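Local coordinates for 462aa long hypothetical selenium-binding protein (Sulfolobus tokodaii, PDB 2ECE), which is of unknown function but belongs to the selenium-binding protein family of beta propellers and may bind selenium, at residues P101-T113 with K121-K133. Numbering follows the deposited sequence.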
# COMPACT_ATOMS: atom_id res chain seq x y z
N PRO A 101 -9.31 7.04 -4.44
CA PRO A 101 -10.13 7.52 -3.33
C PRO A 101 -9.42 8.51 -2.40
O PRO A 101 -8.19 8.57 -2.36
CB PRO A 101 -10.48 6.23 -2.60
CG PRO A 101 -9.15 5.50 -2.66
CD PRO A 101 -8.71 5.73 -4.11
N GLY A 102 -10.21 9.28 -1.67
CA GLY A 102 -9.63 10.22 -0.72
C GLY A 102 -9.67 9.57 0.64
O GLY A 102 -10.75 9.22 1.14
N LEU A 103 -8.50 9.36 1.25
CA LEU A 103 -8.44 8.73 2.57
C LEU A 103 -9.10 9.62 3.63
O LEU A 103 -9.54 9.13 4.67
CB LEU A 103 -6.99 8.41 2.95
CG LEU A 103 -6.74 7.73 4.30
CD1 LEU A 103 -7.54 6.44 4.43
CD2 LEU A 103 -5.25 7.45 4.43
N ARG A 104 -9.16 10.93 3.37
CA ARG A 104 -9.80 11.87 4.29
C ARG A 104 -11.22 12.22 3.84
O ARG A 104 -12.16 12.20 4.65
CB ARG A 104 -8.98 13.17 4.40
CG ARG A 104 -7.96 13.20 5.54
CD ARG A 104 -7.27 14.56 5.68
NE ARG A 104 -6.19 14.52 6.66
CZ ARG A 104 -6.34 14.67 7.98
NH1 ARG A 104 -7.55 14.91 8.48
NH2 ARG A 104 -5.30 14.55 8.79
N SER A 105 -11.39 12.50 2.55
CA SER A 105 -12.69 12.89 2.00
C SER A 105 -13.72 11.81 1.70
O SER A 105 -14.92 12.09 1.72
CB SER A 105 -12.47 13.69 0.71
OG SER A 105 -11.99 12.82 -0.31
N SER A 106 -13.26 10.60 1.41
CA SER A 106 -14.16 9.50 1.06
C SER A 106 -14.66 9.66 -0.38
O SER A 106 -15.53 8.93 -0.83
CB SER A 106 -15.36 9.44 2.01
OG SER A 106 -14.95 9.16 3.34
N ARG A 107 -14.09 10.62 -1.09
CA ARG A 107 -14.47 10.86 -2.48
C ARG A 107 -13.75 9.83 -3.35
O ARG A 107 -12.69 9.33 -2.97
CB ARG A 107 -14.07 12.29 -2.88
CG ARG A 107 -14.28 12.63 -4.35
CD ARG A 107 -14.03 14.13 -4.61
NE ARG A 107 -14.97 14.99 -3.88
CZ ARG A 107 -14.65 15.72 -2.81
NH1 ARG A 107 -13.41 15.72 -2.34
NH2 ARG A 107 -15.57 16.48 -2.23
N ILE A 108 -14.33 9.50 -4.50
CA ILE A 108 -13.69 8.55 -5.41
C ILE A 108 -13.61 9.15 -6.81
O ILE A 108 -14.62 9.57 -7.38
CB ILE A 108 -14.45 7.21 -5.54
CG1 ILE A 108 -14.60 6.54 -4.17
CG2 ILE A 108 -13.69 6.26 -6.49
CD1 ILE A 108 -15.46 5.29 -4.21
N TYR A 109 -12.40 9.21 -7.36
CA TYR A 109 -12.23 9.72 -8.71
C TYR A 109 -12.02 8.53 -9.64
O TYR A 109 -11.38 7.54 -9.26
CB TYR A 109 -11.00 10.63 -8.80
CG TYR A 109 -11.05 11.84 -7.90
CD1 TYR A 109 -10.45 11.83 -6.64
CD2 TYR A 109 -11.68 13.01 -8.32
CE1 TYR A 109 -10.46 12.96 -5.83
CE2 TYR A 109 -11.70 14.15 -7.51
CZ TYR A 109 -11.09 14.12 -6.27
OH TYR A 109 -11.10 15.25 -5.48
N ILE A 110 -12.58 8.62 -10.84
CA ILE A 110 -12.42 7.58 -11.85
C ILE A 110 -11.62 8.31 -12.92
O ILE A 110 -12.12 9.23 -13.57
CB ILE A 110 -13.78 7.14 -12.44
CG1 ILE A 110 -14.75 6.78 -11.31
CG2 ILE A 110 -13.58 5.95 -13.36
CD1 ILE A 110 -14.28 5.65 -10.41
N ILE A 111 -10.36 7.90 -13.09
CA ILE A 111 -9.46 8.55 -14.04
C ILE A 111 -9.11 7.66 -15.22
O ILE A 111 -8.48 6.61 -15.07
CB ILE A 111 -8.19 9.03 -13.30
CG1 ILE A 111 -8.59 9.95 -12.15
CG2 ILE A 111 -7.25 9.77 -14.27
CD1 ILE A 111 -7.45 10.38 -11.25
N ASP A 112 -9.52 8.09 -16.41
CA ASP A 112 -9.31 7.36 -17.66
C ASP A 112 -7.88 7.54 -18.19
O ASP A 112 -7.41 8.66 -18.35
CB ASP A 112 -10.31 7.87 -18.70
CG ASP A 112 -10.46 6.94 -19.89
OD1 ASP A 112 -9.66 5.99 -20.02
OD2 ASP A 112 -11.38 7.16 -20.71
N THR A 113 -7.20 6.43 -18.45
CA THR A 113 -5.84 6.49 -18.97
C THR A 113 -5.78 6.31 -20.49
O THR A 113 -4.69 6.23 -21.08
CB THR A 113 -4.94 5.42 -18.33
OG1 THR A 113 -5.47 4.12 -18.61
CG2 THR A 113 -4.85 5.63 -16.83
N LYS A 121 -7.33 11.55 -17.70
CA LYS A 121 -8.32 12.58 -17.41
C LYS A 121 -9.40 12.06 -16.47
O LYS A 121 -9.84 10.92 -16.60
CB LYS A 121 -8.98 13.07 -18.71
CG LYS A 121 -8.08 13.91 -19.61
CD LYS A 121 -8.80 14.27 -20.91
CE LYS A 121 -7.97 15.20 -21.80
NZ LYS A 121 -7.84 16.57 -21.24
N ILE A 122 -9.83 12.90 -15.53
CA ILE A 122 -10.89 12.52 -14.60
C ILE A 122 -12.17 12.50 -15.42
O ILE A 122 -12.53 13.51 -16.01
CB ILE A 122 -11.06 13.56 -13.48
CG1 ILE A 122 -9.77 13.71 -12.68
CG2 ILE A 122 -12.23 13.15 -12.57
CD1 ILE A 122 -9.81 14.86 -11.69
N ILE A 123 -12.86 11.36 -15.45
CA ILE A 123 -14.09 11.28 -16.21
C ILE A 123 -15.34 11.08 -15.36
O ILE A 123 -16.45 11.15 -15.87
CB ILE A 123 -14.02 10.16 -17.29
CG1 ILE A 123 -13.55 8.84 -16.68
CG2 ILE A 123 -13.10 10.60 -18.42
CD1 ILE A 123 -14.68 7.92 -16.28
N LYS A 124 -15.15 10.85 -14.06
CA LYS A 124 -16.27 10.66 -13.15
C LYS A 124 -15.85 10.82 -11.69
O LYS A 124 -14.76 10.41 -11.30
CB LYS A 124 -16.90 9.27 -13.34
CG LYS A 124 -18.12 9.01 -12.45
CD LYS A 124 -18.90 7.78 -12.90
CE LYS A 124 -20.25 7.67 -12.19
NZ LYS A 124 -21.16 6.71 -12.86
N VAL A 125 -16.72 11.43 -10.90
CA VAL A 125 -16.46 11.63 -9.49
C VAL A 125 -17.62 11.10 -8.67
O VAL A 125 -18.78 11.40 -8.97
CB VAL A 125 -16.28 13.13 -9.14
CG1 VAL A 125 -16.08 13.29 -7.64
CG2 VAL A 125 -15.09 13.72 -9.90
N ILE A 126 -17.32 10.30 -7.66
CA ILE A 126 -18.34 9.77 -6.78
C ILE A 126 -18.13 10.61 -5.53
O ILE A 126 -17.12 10.44 -4.84
CB ILE A 126 -18.11 8.29 -6.45
CG1 ILE A 126 -18.06 7.48 -7.74
CG2 ILE A 126 -19.24 7.78 -5.56
CD1 ILE A 126 -17.63 6.06 -7.53
N GLU A 127 -19.05 11.52 -5.25
CA GLU A 127 -18.93 12.40 -4.09
C GLU A 127 -18.99 11.65 -2.76
O GLU A 127 -19.62 10.59 -2.64
CB GLU A 127 -20.00 13.49 -4.14
CG GLU A 127 -19.88 14.47 -5.32
CD GLU A 127 -18.59 15.29 -5.29
OE1 GLU A 127 -17.97 15.41 -4.21
OE2 GLU A 127 -18.21 15.84 -6.34
N PRO A 128 -18.33 12.19 -1.73
CA PRO A 128 -18.26 11.64 -0.38
C PRO A 128 -19.60 11.23 0.22
O PRO A 128 -19.72 10.18 0.85
CB PRO A 128 -17.61 12.77 0.42
CG PRO A 128 -16.67 13.36 -0.59
CD PRO A 128 -17.56 13.45 -1.81
N GLU A 129 -20.63 12.06 0.02
CA GLU A 129 -21.93 11.74 0.59
C GLU A 129 -22.63 10.58 -0.08
O GLU A 129 -23.44 9.89 0.55
CB GLU A 129 -22.78 13.01 0.63
CG GLU A 129 -22.07 14.08 1.44
CD GLU A 129 -21.49 13.50 2.73
OE1 GLU A 129 -20.55 14.08 3.34
OE2 GLU A 129 -22.00 12.45 3.16
N GLU A 130 -22.32 10.33 -1.35
CA GLU A 130 -22.93 9.21 -2.05
C GLU A 130 -22.23 7.95 -1.55
O GLU A 130 -22.86 6.90 -1.38
CB GLU A 130 -22.73 9.32 -3.57
CG GLU A 130 -23.36 8.17 -4.35
CD GLU A 130 -24.89 8.23 -4.38
OE1 GLU A 130 -25.52 7.32 -4.98
OE2 GLU A 130 -25.47 9.17 -3.79
N VAL A 131 -20.93 8.04 -1.32
CA VAL A 131 -20.18 6.90 -0.82
C VAL A 131 -20.69 6.52 0.57
O VAL A 131 -20.97 5.35 0.84
CB VAL A 131 -18.67 7.19 -0.75
CG1 VAL A 131 -17.97 6.14 0.11
CG2 VAL A 131 -18.08 7.17 -2.17
N LYS A 132 -20.81 7.51 1.44
CA LYS A 132 -21.28 7.26 2.81
C LYS A 132 -22.72 6.78 2.85
O LYS A 132 -23.07 5.90 3.65
CB LYS A 132 -21.14 8.53 3.65
CG LYS A 132 -19.73 9.03 3.81
CD LYS A 132 -19.72 10.34 4.59
CE LYS A 132 -18.37 11.03 4.49
NZ LYS A 132 -18.38 12.37 5.15
N LYS A 133 -23.57 7.35 1.99
CA LYS A 133 -24.98 6.98 1.95
C LYS A 133 -25.20 5.52 1.56
O LYS A 133 -25.97 4.80 2.20
CB LYS A 133 -25.73 7.89 0.98
CG LYS A 133 -27.19 7.49 0.77
CD LYS A 133 -27.91 8.45 -0.18
CE LYS A 133 -28.03 7.87 -1.58
NZ LYS A 133 -28.97 8.66 -2.43
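Strands 108-112 and 121-126 pair as an antiparallel beta hairpin, the third and the outermost fourth strand of a four-stranded propeller blade, and the chain then turns into the helix starting at Pro128. Ile108 and Ile126 exchange backbone hydrogen bonds, the shorter from Ile126 N to Ile108 O at 2.8 Å; Asp112 and Lys121 do the same at the other end. Between them the register slips by one residue: Ile123 and Lys124 both face Ile110 in a classic beta bulge, where Ile110 O takes a good bond from Ile123 N (2.9 Å) and a weak one from Lys124 N. With CG1 wedged between its backbone N and carbonyl carbon (chi1 51°), Ile123 turns CD1 onto Ile110 CG2, 3.7 Å away. Ile108 and Ile126 run side by side, and Val131 CG2 of the helix meets Ile108 CD1 at 3.8 Å. On the other face of the sheet, Val125 CG2 touches Tyr109 CD2 while Val125 CG1 reaches the Arg107 chain. Arg107, bent at chi3 (-62°), presents its guanidinium side-on to Glu127. Its NE (3.0 Å) and NH2 (3.3 Å) both grip Glu127 OE1. The guanidinium and carboxylate planes stand 69° apart, and Pro128 CG lies over one guanidinium face. Arg107 NH1 forms a salt bridge with Asp71, which also bonds Tyr109 OH. A leucine here removes the guanidinium, and would probably leave the carboxylates of Glu127 and Asp71 without their common cation and Pro128 CG with less to pack on. Apolar packing and backbone bonds thus hold the hairpin, while Arg107, shared between two carboxylates, is likely to hold Glu127, at the N-cap position of the helix, to the turn before strand 108-112.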